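Local structure of Lin1840 protein (Listeria innocua serovar 6a, 4ZOC) at residues H132-D140 against G165-Q173. The protein probably hydrolyses terminal, non-reducing beta-D-glucosyl residues with release of beta-D-glucose, and is involved in beta-1,2-glucan metabolism. The protein carries 2 engineered substitutions. Sequence-based numbering, arbitrary orientation.
Sequences HVTFSPMLD and GKAMVDGYQ
Tyr172 meets Thr134 with a ring face and Ser136 with its phenol oxygen. The methyl CG2 of Thr134 stands almost exactly on the ring normal, 3.6 Å from the centroid of the Tyr172 ring, in a CH-pi contact. The chi1 of 180° sets this methyl between the backbone N and the carbonyl carbon of Thr134, on the side that faces the helix. Thr134 OG1 is hydrogen-bonded to Val92 O. Ser136 OG lies at the ring edge and forms a short hydrogen bond to Tyr172 OH of 2.6 Å. Either hydroxyl could be the donor. The bond gives each hydroxyl a polar partner inside a buried contact. Pro137 follows a cis peptide bond and packs its ring against two helix side chains. Its CB touches Met168 SD at 3.8 Å, and its CD meets Val169 CG2 at 3.9 Å. Further along, Leu139 CD2 packs 3.7 Å from Gly165 CA, close against the helix backbone. Met168 and Tyr172 also touch helix 112-128, while Leu139 reaches helix 221-228. The contact packs strand 133-134 and the loop after it on helix 158-173, in a right-handed beta-alpha-beta unit leading to parallel strand 187-193 of the family 3 glycoside hydrolase TIM barrel.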
# COMPACT_ATOMS: atom_id res chain seq x y z
N HIS A 132 6.71 -23.07 -29.42
CA HIS A 132 7.14 -24.15 -28.52
C HIS A 132 6.84 -23.87 -27.07
O HIS A 132 6.68 -24.81 -26.31
CB HIS A 132 8.63 -24.38 -28.57
CG HIS A 132 9.13 -24.59 -29.98
ND1 HIS A 132 10.39 -24.26 -30.37
CD2 HIS A 132 8.51 -25.11 -31.06
CE1 HIS A 132 10.54 -24.52 -31.67
NE2 HIS A 132 9.43 -25.06 -32.11
N VAL A 133 6.88 -22.60 -26.67
CA VAL A 133 6.67 -22.17 -25.28
C VAL A 133 5.69 -21.02 -25.22
O VAL A 133 5.74 -20.13 -26.05
CB VAL A 133 8.03 -21.55 -24.70
CG1 VAL A 133 7.95 -21.11 -23.26
CG2 VAL A 133 9.17 -22.52 -24.83
N THR A 134 4.85 -21.02 -24.18
CA THR A 134 4.09 -19.82 -23.89
C THR A 134 4.46 -19.21 -22.56
O THR A 134 4.68 -19.94 -21.58
CB THR A 134 2.57 -20.09 -23.90
OG1 THR A 134 1.88 -18.87 -23.59
CG2 THR A 134 2.10 -21.17 -22.84
N PHE A 135 4.38 -17.88 -22.53
CA PHE A 135 4.66 -17.09 -21.33
C PHE A 135 3.39 -17.00 -20.46
O PHE A 135 2.78 -15.90 -20.31
CB PHE A 135 5.16 -15.76 -21.71
CG PHE A 135 6.49 -15.76 -22.53
CD1 PHE A 135 7.63 -16.57 -22.10
CD2 PHE A 135 6.60 -14.97 -23.69
CE1 PHE A 135 8.77 -16.55 -22.81
CE2 PHE A 135 7.81 -14.90 -24.35
CZ PHE A 135 8.88 -15.68 -23.89
N SER A 136 2.97 -18.15 -19.98
CA SER A 136 1.78 -18.33 -19.18
C SER A 136 1.93 -19.64 -18.41
O SER A 136 2.62 -20.55 -18.86
CB SER A 136 0.52 -18.38 -20.09
OG SER A 136 -0.66 -18.76 -19.42
N PRO A 137 1.37 -19.74 -17.20
CA PRO A 137 0.45 -18.85 -16.47
C PRO A 137 1.13 -17.65 -15.77
O PRO A 137 2.28 -17.70 -15.33
CB PRO A 137 -0.16 -19.77 -15.45
CG PRO A 137 0.93 -20.73 -15.13
CD PRO A 137 1.59 -20.99 -16.47
N MET A 138 0.37 -16.54 -15.67
CA MET A 138 0.75 -15.42 -14.81
C MET A 138 0.13 -15.66 -13.43
O MET A 138 -1.12 -15.72 -13.27
CB MET A 138 0.26 -14.13 -15.47
CG MET A 138 0.69 -12.87 -14.79
SD MET A 138 -0.41 -12.42 -13.42
CE MET A 138 -0.01 -10.66 -13.37
N LEU A 139 0.98 -15.73 -12.43
CA LEU A 139 0.61 -16.18 -11.07
C LEU A 139 0.87 -15.15 -9.99
O LEU A 139 1.01 -15.47 -8.81
CB LEU A 139 1.28 -17.50 -10.75
CG LEU A 139 0.85 -18.63 -11.70
CD1 LEU A 139 1.68 -19.88 -11.42
CD2 LEU A 139 -0.64 -18.97 -11.51
N ASP A 140 0.89 -13.87 -10.39
CA ASP A 140 1.15 -12.78 -9.43
C ASP A 140 -0.16 -12.54 -8.68
O ASP A 140 -1.24 -12.22 -9.28
CB ASP A 140 1.60 -11.51 -10.18
CG ASP A 140 2.78 -11.78 -11.11
OD1 ASP A 140 3.63 -12.65 -10.81
OD2 ASP A 140 2.86 -11.16 -12.17
N GLY A 165 -3.51 -22.19 -11.69
CA GLY A 165 -2.22 -22.25 -12.33
C GLY A 165 -1.84 -23.67 -12.67
O GLY A 165 -1.34 -23.92 -13.77
N LYS A 166 -2.03 -24.58 -11.73
CA LYS A 166 -1.78 -25.97 -12.00
C LYS A 166 -2.64 -26.49 -13.16
O LYS A 166 -2.14 -27.20 -14.05
CB LYS A 166 -1.98 -26.87 -10.80
CG LYS A 166 -0.97 -26.65 -9.75
CD LYS A 166 -1.11 -27.63 -8.60
CE LYS A 166 -2.28 -27.30 -7.79
NZ LYS A 166 -2.44 -28.36 -6.75
N ALA A 167 -3.93 -26.12 -13.18
CA ALA A 167 -4.75 -26.48 -14.31
C ALA A 167 -4.24 -25.95 -15.64
O ALA A 167 -4.29 -26.69 -16.64
CB ALA A 167 -6.19 -26.09 -14.04
N MET A 168 -3.72 -24.70 -15.67
CA MET A 168 -3.19 -24.14 -16.93
C MET A 168 -1.95 -24.89 -17.39
O MET A 168 -1.83 -25.27 -18.58
CB MET A 168 -2.84 -22.69 -16.77
CG MET A 168 -3.95 -21.71 -16.84
SD MET A 168 -3.38 -20.02 -17.36
CE MET A 168 -4.79 -19.25 -16.59
N VAL A 169 -1.05 -25.16 -16.44
CA VAL A 169 0.19 -25.90 -16.77
C VAL A 169 -0.17 -27.27 -17.37
O VAL A 169 0.38 -27.69 -18.39
CB VAL A 169 1.09 -26.03 -15.54
CG1 VAL A 169 2.25 -27.02 -15.83
CG2 VAL A 169 1.63 -24.69 -15.12
N ASP A 170 -1.10 -27.98 -16.72
CA ASP A 170 -1.56 -29.28 -17.19
C ASP A 170 -2.17 -29.17 -18.62
O ASP A 170 -1.88 -29.96 -19.50
CB ASP A 170 -2.57 -29.82 -16.21
CG ASP A 170 -3.02 -31.22 -16.54
OD1 ASP A 170 -2.24 -32.03 -17.11
OD2 ASP A 170 -4.19 -31.53 -16.20
N GLY A 171 -3.00 -28.16 -18.82
CA GLY A 171 -3.60 -27.91 -20.14
C GLY A 171 -2.59 -27.65 -21.24
O GLY A 171 -2.67 -28.20 -22.38
N TYR A 172 -1.59 -26.83 -20.93
CA TYR A 172 -0.56 -26.48 -21.97
C TYR A 172 0.34 -27.67 -22.26
O TYR A 172 0.59 -27.97 -23.40
CB TYR A 172 0.33 -25.30 -21.54
CG TYR A 172 -0.35 -23.93 -21.42
CD1 TYR A 172 -1.07 -23.40 -22.47
CD2 TYR A 172 -0.14 -23.11 -20.30
CE1 TYR A 172 -1.62 -22.14 -22.39
CE2 TYR A 172 -0.74 -21.85 -20.23
CZ TYR A 172 -1.47 -21.37 -21.27
OH TYR A 172 -2.04 -20.11 -21.20
N GLN A 173 0.83 -28.30 -21.19
CA GLN A 173 1.93 -29.23 -21.31
C GLN A 173 1.50 -30.68 -21.43
O GLN A 173 2.24 -31.53 -21.94
CB GLN A 173 2.88 -29.09 -20.10
CG GLN A 173 3.46 -27.72 -19.88
CD GLN A 173 4.61 -27.65 -18.94
OE1 GLN A 173 5.45 -26.73 -19.07
NE2 GLN A 173 4.68 -28.56 -17.99